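Beta-galactosidase (Streptococcus pneumoniae, PDB 4CUA) hydrolyses beta-galactosides as the full-length enzyme, of which this fragment is a carbohydrate-binding module that probably recognises galactose-containing sugars. Local coordinates at residues N78-V89 against K168-F179; D24-V34 against N47-S55. All coordinates share one frame; numbering follows the deposited sequence. Where two conformers were deposited one is given.

How the contacts relate
From the N terminus the chain leaves strand 19-22 and reaches contact 2, where 24-34 meets 47-55 and closes a short loop of 12 residues. Contact 1 comes later and spans more, pairing 78-89 with 168-179 across 78 intervening residues and so joining strand 70-83 to strand 172-177. The two are in series, neither nested nor crossed. They meet in space because strand 49-50 and strand 172-177 are neighbours in one sheet: Asn51 of contact 2 probably accepts a hydrogen bond from the backbone of Thr171. The calcium ion ties them further, with Asn33 and Asn47 from contact 2, Thr174 and Glu175 from contact 1, and Asp36 and Leu38 from the loop that contact 2 closes.

Contact 1. Residues N78-V89 against K168-F179; sequences NLSVGFHEDHGV and KRGTSITEVQIF. With CA (calcium ion), chain C; EDO (1,2-ethanediol), chain D.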
# COMPACT_ATOMS: atom_id res chain seq x y z
N ASN A 78 5.77 1.68 -11.20
CA ASN A 78 6.69 1.58 -10.11
C ASN A 78 5.91 1.64 -8.79
O ASN A 78 4.83 2.15 -8.73
CB ASN A 78 7.74 2.75 -10.15
CG ASN A 78 7.12 4.08 -9.96
OD1 ASN A 78 7.04 4.60 -8.82
ND2 ASN A 78 6.62 4.68 -11.03
N LEU A 79 6.61 1.14 -7.78
CA LEU A 79 6.21 1.21 -6.38
C LEU A 79 7.41 1.06 -5.55
O LEU A 79 8.24 0.23 -5.79
CB LEU A 79 5.27 0.05 -6.10
CG LEU A 79 4.80 -0.11 -4.63
CD1 LEU A 79 3.98 1.07 -4.11
CD2 LEU A 79 4.09 -1.47 -4.41
N SER A 80 7.53 1.88 -4.50
CA SER A 80 8.59 1.70 -3.52
C SER A 80 7.95 1.54 -2.15
O SER A 80 7.02 2.23 -1.82
CB SER A 80 9.52 2.91 -3.48
OG SER A 80 10.09 3.18 -4.74
N VAL A 81 8.51 0.61 -1.36
CA VAL A 81 7.95 0.28 -0.04
C VAL A 81 9.06 0.18 0.97
O VAL A 81 9.97 -0.63 0.86
CB VAL A 81 7.22 -1.06 -0.06
CG1 VAL A 81 6.56 -1.35 1.30
CG2 VAL A 81 6.21 -1.12 -1.16
N GLY A 82 8.93 0.98 2.01
CA GLY A 82 9.85 0.95 3.13
C GLY A 82 9.33 0.01 4.20
O GLY A 82 8.49 0.39 5.00
N PHE A 83 9.81 -1.21 4.20
CA PHE A 83 9.44 -2.14 5.24
C PHE A 83 10.11 -1.80 6.55
O PHE A 83 11.30 -1.45 6.60
CB PHE A 83 9.76 -3.59 4.79
CG PHE A 83 8.93 -4.04 3.63
CD1 PHE A 83 7.57 -4.30 3.78
CD2 PHE A 83 9.48 -4.17 2.35
CE1 PHE A 83 6.81 -4.69 2.69
CE2 PHE A 83 8.70 -4.54 1.27
CZ PHE A 83 7.37 -4.80 1.44
N HIS A 84 9.40 -2.03 7.66
CA HIS A 84 9.90 -1.86 8.99
C HIS A 84 9.91 -3.20 9.72
O HIS A 84 9.12 -4.04 9.42
CB HIS A 84 9.08 -0.77 9.72
CG HIS A 84 9.05 -0.91 11.22
ND1 HIS A 84 8.20 -1.78 11.84
CD2 HIS A 84 9.80 -0.35 12.19
CE1 HIS A 84 8.39 -1.74 13.14
NE2 HIS A 84 9.35 -0.87 13.40
N GLU A 85 10.82 -3.35 10.66
CA GLU A 85 10.83 -4.58 11.45
C GLU A 85 11.21 -4.29 12.88
O GLU A 85 12.07 -3.47 13.19
CB GLU A 85 11.79 -5.62 10.88
CG GLU A 85 13.26 -5.29 11.00
CD GLU A 85 14.16 -6.41 10.49
OE1 GLU A 85 13.66 -7.48 10.15
OE2 GLU A 85 15.38 -6.19 10.41
N ASP A 86 10.58 -5.05 13.77
CA ASP A 86 10.91 -5.10 15.19
C ASP A 86 10.64 -6.58 15.63
O ASP A 86 10.49 -7.43 14.78
CB ASP A 86 10.23 -4.02 16.01
CG ASP A 86 8.68 -4.14 16.05
OD1 ASP A 86 8.11 -5.21 15.79
OD2 ASP A 86 8.08 -3.07 16.40
N HIS A 87 10.59 -6.85 16.93
CA HIS A 87 10.35 -8.22 17.39
C HIS A 87 9.05 -8.79 16.82
O HIS A 87 8.97 -9.98 16.51
CB HIS A 87 10.33 -8.28 18.92
CG HIS A 87 10.13 -9.66 19.47
ND1 HIS A 87 11.05 -10.68 19.30
CD2 HIS A 87 9.13 -10.19 20.22
CE1 HIS A 87 10.61 -11.77 19.89
NE2 HIS A 87 9.44 -11.50 20.45
N GLY A 88 8.05 -7.93 16.67
CA GLY A 88 6.72 -8.35 16.28
C GLY A 88 6.25 -8.30 14.85
O GLY A 88 5.32 -8.98 14.48
N VAL A 89 6.98 -7.51 14.01
CA VAL A 89 6.62 -7.33 12.64
C VAL A 89 7.84 -7.29 11.74
O VAL A 89 8.95 -7.07 12.25
CB VAL A 89 5.83 -5.98 12.42
CG1 VAL A 89 4.50 -6.02 13.17
CG2 VAL A 89 6.63 -4.76 12.77
N LYS A 168 6.77 -13.73 12.59
CA LYS A 168 6.30 -12.41 12.98
C LYS A 168 4.80 -12.48 13.27
O LYS A 168 4.11 -13.40 12.83
CB LYS A 168 6.57 -11.44 11.83
CG LYS A 168 8.01 -11.21 11.48
CD LYS A 168 8.84 -10.62 12.58
CE LYS A 168 10.25 -10.26 12.12
NZ LYS A 168 11.01 -9.61 13.19
N ARG A 169 4.30 -11.43 13.92
CA ARG A 169 2.89 -11.30 14.21
C ARG A 169 2.20 -10.30 13.19
O ARG A 169 1.01 -10.02 13.29
CB ARG A 169 2.70 -10.87 15.65
CG ARG A 169 3.15 -11.94 16.70
CD ARG A 169 3.10 -11.42 18.10
NE ARG A 169 1.70 -11.35 18.59
CZ ARG A 169 1.34 -10.79 19.73
NH1 ARG A 169 2.21 -10.27 20.56
NH2 ARG A 169 0.04 -10.81 20.06
N GLY A 170 2.99 -9.78 12.23
CA GLY A 170 2.42 -8.96 11.18
C GLY A 170 3.47 -8.45 10.24
O GLY A 170 4.66 -8.65 10.45
N THR A 171 2.94 -7.77 9.20
CA THR A 171 3.72 -7.08 8.17
C THR A 171 3.71 -5.62 8.55
O THR A 171 2.79 -5.13 9.20
CB THR A 171 3.13 -7.31 6.80
OG1 THR A 171 3.15 -8.74 6.58
CG2 THR A 171 3.97 -6.66 5.71
N SER A 172 4.75 -4.92 8.13
CA SER A 172 4.92 -3.53 8.51
C SER A 172 5.56 -2.65 7.43
O SER A 172 6.59 -3.00 6.86
CB SER A 172 5.78 -3.47 9.76
OG SER A 172 6.03 -2.14 10.23
N ILE A 173 5.02 -1.46 7.24
CA ILE A 173 5.45 -0.49 6.23
C ILE A 173 5.43 0.91 6.83
O ILE A 173 4.40 1.37 7.27
CB ILE A 173 4.52 -0.52 5.03
CG1 ILE A 173 4.58 -1.86 4.29
CG2 ILE A 173 4.85 0.62 4.04
CD1 ILE A 173 3.48 -2.03 3.24
N THR A 174 6.59 1.60 6.76
CA THR A 174 6.61 3.01 7.22
C THR A 174 6.13 4.01 6.13
O THR A 174 5.51 4.99 6.46
CB THR A 174 7.95 3.42 7.79
OG1 THR A 174 7.87 4.78 8.23
CG2 THR A 174 9.10 3.24 6.88
N GLU A 175 6.39 3.68 4.87
CA GLU A 175 6.03 4.59 3.76
C GLU A 175 6.06 3.81 2.49
O GLU A 175 6.90 2.95 2.32
CB GLU A 175 7.03 5.77 3.72
CG GLU A 175 6.60 6.97 2.89
CD GLU A 175 5.51 7.82 3.46
OE1 GLU A 175 4.99 7.56 4.56
OE2 GLU A 175 5.12 8.84 2.79
N VAL A 176 5.15 4.20 1.58
CA VAL A 176 5.24 3.80 0.19
C VAL A 176 5.42 5.05 -0.63
O VAL A 176 5.05 6.14 -0.18
CB VAL A 176 4.01 3.05 -0.31
CG1 VAL A 176 3.74 1.84 0.60
CG2 VAL A 176 2.78 3.94 -0.40
N GLN A 177 6.02 4.91 -1.81
CA GLN A 177 6.10 6.02 -2.77
C GLN A 177 5.87 5.49 -4.19
O GLN A 177 6.40 4.45 -4.58
CB GLN A 177 7.47 6.71 -2.69
CG GLN A 177 7.70 7.27 -1.29
CD GLN A 177 9.06 8.01 -1.18
OE1 GLN A 177 10.04 7.66 -1.80
NE2 GLN A 177 9.05 9.02 -0.39
N ILE A 178 5.05 6.23 -4.93
CA ILE A 178 4.76 5.93 -6.32
C ILE A 178 5.01 7.22 -7.11
O ILE A 178 4.57 8.29 -6.68
CB ILE A 178 3.30 5.48 -6.51
CG1 ILE A 178 3.03 4.24 -5.66
CG2 ILE A 178 3.04 5.06 -7.96
CD1 ILE A 178 1.54 3.90 -5.63
N PHE A 179 5.72 7.07 -8.25
CA PHE A 179 6.07 8.26 -9.08
C PHE A 179 5.47 8.21 -10.48
O PHE A 179 5.39 7.16 -11.11
CB PHE A 179 7.57 8.41 -9.16
CG PHE A 179 8.23 8.50 -7.82
CD1 PHE A 179 8.30 9.71 -7.16
CD2 PHE A 179 8.70 7.37 -7.16
CE1 PHE A 179 8.88 9.79 -5.92
CE2 PHE A 179 9.28 7.45 -5.90
CZ PHE A 179 9.36 8.68 -5.28
CA CA C . 4.99 7.25 6.83
C1 EDO D . 4.68 -3.32 15.86
O1 EDO D . 5.52 -2.70 16.82
C2 EDO D . 3.28 -2.74 15.83
O2 EDO D . 3.39 -1.35 15.39
O HOH W 1 8.62 3.82 -6.78
O HOH W 2 11.47 5.67 -2.93
O HOH W 3 11.29 -11.39 15.53
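Phe83 presents a ring edge to the backbone of Ser172, whose carbonyl O lies near the ring plane, while Val81 CG1 sits over one face toward the rim. His84 also works through its edge: ND1 meets Ser172 OG at 2.7 Å, and Asp86 OD2 lies in the same plane. At the far end the Phe179 ring receives Asn78 OD1 at its edge, the amide turned only 23° from it. These groups line the pairing of strand 78-83 with the antiparallel strand 175-177, part of a galactose-binding-domain fold; the chain turns a corner at Thr174 just before 175-177. The Asn78 side chain mimics a backbone: OD1 accepts from Phe179 N on an in-plane lone pair at 2.9 Å, and ND2 gives an almost straight bond to Phe179 O (2.8 Å, 169°). On the apolar face Val81 CG1, anti to the backbone N at chi1 -176°, packs on Ile173 CG1 at 3.6 Å. Around the corner Gly82 N donates to Glu175 O and Gly82 O accepts from Thr174 N. The same corner brings Thr174 O and Glu175 OE1 to the calcium ion; the Glu175 carboxylate also has Lys37 as a polar partner. Past the end of strand 78-83, Val89 CG2 presses tightly on Ser172 CB, 3.4 Å away. Lys168 bends at chi2 and runs its methylenes along Val89, bringing NZ within 2.7 Å of Asp86 O.

Contact 2. Residues D24-V34 against N47-S55; sequences DSNPSDPVSNV and NRWTNWNRS. With CA (calcium ion), chain C; EDO (1,2-ethanediol), chain F; EDO (1,2-ethanediol), chain D.
Asp24 and Arg54 cross at about a right angle, their carboxylate and guanidinium planes 39° apart, and the arginine grips side-on: NE gives Asp24 OD2 a nearly straight bond (2.9 Å, 177°), and NH2 donates to the syn lone pair of OD1, completing a two-bond salt bridge. Bends at chi2 and chi3 fold Arg54 so that Ser25 O lies over one guanidinium face, in contact but not hydrogen-bonded. The Trp49 indole points its NE1 edge at the other segment, and NE1 donates to Asp24 O, in the ring plane 3.1 Å away. Val34 runs alongside Trp49, CG1 to CB at 3.4 Å, whereas Val31 crosses it obliquely. The indole packs between the 24-34 loop and strands 58-67 (Ala59, Val61) and 19-22 (Ala22) of this galactose-binding-domain fold. Asp29 OD2 is gripped from opposite faces of its carboxylate: Asn26 ND2 comes from one, and Thr50 OG1 from the other at 2.7 Å. Thr50 OG1 itself accepts from Trp52 N in an ST turn. Closer to the calcium ion, held here by Asn33 O and Asn47 OD1, the Asn33 amide points ND2 at Arg48 O, 2.9 Å away, from above the carbonyl plane. Extended Arg48 carries NE to O2 of an ethanediol (chain D), probably from the crystallisation liquor, which also donates to Asp29 OD2.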
# COMPACT_ATOMS: atom_id res chain seq x y z
N ASP A 24 -6.97 -4.46 6.14
CA ASP A 24 -7.05 -4.49 7.58
C ASP A 24 -5.79 -3.87 8.14
O ASP A 24 -4.72 -3.82 7.49
CB ASP A 24 -7.21 -5.93 8.10
CG ASP A 24 -7.58 -6.01 9.51
OD1 ASP A 24 -8.39 -5.21 9.98
OD2 ASP A 24 -7.04 -6.96 10.21
N SER A 25 -5.87 -3.38 9.39
CA SER A 25 -4.78 -2.79 10.07
C SER A 25 -4.78 -3.01 11.58
O SER A 25 -5.86 -3.10 12.18
CB SER A 25 -4.75 -1.26 9.87
OG SER A 25 -4.88 -0.90 8.49
N ASN A 26 -3.61 -3.01 12.23
CA ASN A 26 -3.57 -2.80 13.63
C ASN A 26 -4.07 -1.37 13.89
O ASN A 26 -3.52 -0.44 13.34
CB ASN A 26 -2.14 -3.00 14.11
CG ASN A 26 -1.96 -2.74 15.57
OD1 ASN A 26 -2.87 -3.03 16.35
ND2 ASN A 26 -0.87 -2.16 15.95
N PRO A 27 -5.11 -1.17 14.71
CA PRO A 27 -5.74 0.15 14.72
C PRO A 27 -4.85 1.32 15.08
O PRO A 27 -5.10 2.42 14.59
CB PRO A 27 -6.88 -0.03 15.70
CG PRO A 27 -7.26 -1.45 15.47
CD PRO A 27 -5.96 -2.18 15.34
N SER A 28 -3.84 1.13 15.89
CA SER A 28 -2.94 2.22 16.27
C SER A 28 -1.87 2.49 15.18
O SER A 28 -1.06 3.43 15.34
CB SER A 28 -2.20 1.92 17.59
OG SER A 28 -1.49 0.74 17.44
N ASP A 29 -1.90 1.68 14.11
CA ASP A 29 -1.00 1.79 12.97
C ASP A 29 -1.82 1.98 11.69
O ASP A 29 -1.78 1.13 10.78
CB ASP A 29 -0.14 0.54 12.81
CG ASP A 29 0.83 0.32 13.93
OD1 ASP A 29 1.47 1.27 14.41
OD2 ASP A 29 1.05 -0.89 14.26
N PRO A 30 -2.57 3.08 11.61
CA PRO A 30 -3.48 3.24 10.46
C PRO A 30 -2.72 3.35 9.16
O PRO A 30 -1.57 3.82 9.14
CB PRO A 30 -4.18 4.54 10.75
CG PRO A 30 -3.24 5.26 11.67
CD PRO A 30 -2.65 4.20 12.53
N VAL A 31 -3.32 2.95 8.06
CA VAL A 31 -2.66 2.94 6.76
C VAL A 31 -2.34 4.32 6.24
O VAL A 31 -1.49 4.45 5.40
CB VAL A 31 -3.49 2.10 5.74
CG1 VAL A 31 -4.70 2.86 5.28
CG2 VAL A 31 -2.60 1.64 4.57
N SER A 32 -3.02 5.33 6.72
CA SER A 32 -2.69 6.73 6.38
C SER A 32 -1.23 7.04 6.72
O SER A 32 -0.60 7.91 6.13
CB SER A 32 -3.64 7.69 7.13
OG SER A 32 -3.63 7.43 8.52
N ASN A 33 -0.62 6.28 7.65
CA ASN A 33 0.81 6.40 7.87
C ASN A 33 1.70 6.11 6.73
O ASN A 33 2.87 6.44 6.78
CB ASN A 33 1.24 5.52 9.03
CG ASN A 33 0.75 6.05 10.39
OD1 ASN A 33 0.48 7.25 10.56
ND2 ASN A 33 0.73 5.18 11.36
N VAL A 34 1.23 5.41 5.69
CA VAL A 34 2.15 5.02 4.64
C VAL A 34 2.37 6.08 3.53
O VAL A 34 3.18 5.86 2.65
CB VAL A 34 1.85 3.67 3.96
CG1 VAL A 34 1.62 2.57 5.01
CG2 VAL A 34 0.64 3.75 2.99
N ASN A 47 6.03 5.26 13.20
CA ASN A 47 5.23 5.73 12.06
C ASN A 47 5.15 4.60 11.02
O ASN A 47 6.12 4.30 10.34
CB ASN A 47 5.88 6.95 11.40
CG ASN A 47 5.03 7.47 10.25
OD1 ASN A 47 5.23 7.07 9.09
ND2 ASN A 47 4.08 8.30 10.57
N ARG A 48 4.04 3.90 11.01
CA ARG A 48 3.91 2.72 10.18
C ARG A 48 2.49 2.25 10.09
O ARG A 48 1.71 2.48 11.02
CB ARG A 48 4.83 1.62 10.70
CG ARG A 48 4.65 1.32 12.18
CD ARG A 48 5.57 0.22 12.60
NE ARG A 48 5.52 -0.08 14.02
CZ ARG A 48 6.29 0.50 14.95
NH1 ARG A 48 7.13 1.47 14.67
NH2 ARG A 48 6.14 0.12 16.23
N TRP A 49 2.14 1.60 8.96
CA TRP A 49 1.03 0.69 8.93
C TRP A 49 1.56 -0.67 9.34
O TRP A 49 2.67 -1.07 8.97
CB TRP A 49 0.47 0.57 7.52
CG TRP A 49 -0.47 -0.60 7.39
CD1 TRP A 49 -1.78 -0.59 7.63
CD2 TRP A 49 -0.13 -1.95 6.99
NE1 TRP A 49 -2.31 -1.84 7.41
CE2 TRP A 49 -1.32 -2.69 7.05
CE3 TRP A 49 1.05 -2.56 6.63
CZ2 TRP A 49 -1.36 -4.05 6.70
CZ3 TRP A 49 1.00 -3.92 6.27
CH2 TRP A 49 -0.20 -4.63 6.32
N THR A 50 0.77 -1.40 10.13
CA THR A 50 1.03 -2.83 10.32
C THR A 50 -0.31 -3.50 10.43
O THR A 50 -1.32 -2.86 10.65
CB THR A 50 1.82 -3.14 11.60
OG1 THR A 50 0.95 -3.16 12.72
CG2 THR A 50 2.97 -2.20 11.89
N ASN A 51 -0.25 -4.83 10.31
CA ASN A 51 -1.40 -5.69 10.68
C ASN A 51 -0.96 -6.56 11.87
O ASN A 51 -1.41 -7.72 11.98
CB ASN A 51 -1.95 -6.47 9.54
CG ASN A 51 -0.98 -7.43 8.92
OD1 ASN A 51 0.22 -7.34 9.17
ND2 ASN A 51 -1.49 -8.34 8.05
N TRP A 52 -0.16 -6.00 12.75
CA TRP A 52 0.33 -6.70 13.94
C TRP A 52 -0.85 -7.21 14.76
O TRP A 52 -1.74 -6.50 15.09
CB TRP A 52 1.22 -5.78 14.75
CG TRP A 52 1.71 -6.39 16.02
CD1 TRP A 52 2.80 -7.22 16.16
CD2 TRP A 52 1.19 -6.18 17.33
NE1 TRP A 52 2.93 -7.57 17.49
CE2 TRP A 52 1.99 -6.92 18.22
CE3 TRP A 52 0.12 -5.46 17.84
CZ2 TRP A 52 1.72 -6.99 19.61
CZ3 TRP A 52 -0.14 -5.52 19.23
CH2 TRP A 52 0.66 -6.28 20.08
N ASN A 53 -0.77 -8.49 15.10
CA ASN A 53 -1.75 -9.19 15.94
C ASN A 53 -3.16 -9.16 15.37
O ASN A 53 -4.12 -9.27 16.14
CB ASN A 53 -1.68 -8.66 17.34
CG ASN A 53 -2.33 -9.60 18.34
OD1 ASN A 53 -2.22 -10.80 18.18
ND2 ASN A 53 -3.04 -9.05 19.32
N ARG A 54 -3.33 -9.08 14.07
CA ARG A 54 -4.64 -9.10 13.45
C ARG A 54 -4.92 -10.54 13.02
O ARG A 54 -4.01 -11.37 12.91
CB ARG A 54 -4.78 -8.06 12.30
CG ARG A 54 -4.61 -6.63 12.74
CD ARG A 54 -5.72 -6.15 13.68
NE ARG A 54 -6.97 -5.99 12.97
CZ ARG A 54 -8.06 -5.44 13.53
NH1 ARG A 54 -8.08 -5.12 14.83
NH2 ARG A 54 -9.09 -5.19 12.77
N SER A 55 -6.17 -10.84 12.74
CA SER A 55 -6.56 -12.22 12.55
C SER A 55 -6.12 -12.82 11.22
O SER A 55 -5.90 -14.03 11.12
CB SER A 55 -8.07 -12.33 12.72
OG SER A 55 -8.76 -11.51 11.77
CA CA C . 4.99 7.25 6.83
C1 EDO F . 1.53 5.72 14.80
O1 EDO F . 0.25 5.55 14.23
C2 EDO F . 2.22 4.38 14.96
O2 EDO F . 2.57 3.81 13.67
C1 EDO D . 4.68 -3.32 15.86
O1 EDO D . 5.52 -2.70 16.82
C2 EDO D . 3.28 -2.74 15.83
O2 EDO D . 3.39 -1.35 15.39
O HOH W 4 -3.85 -5.61 16.64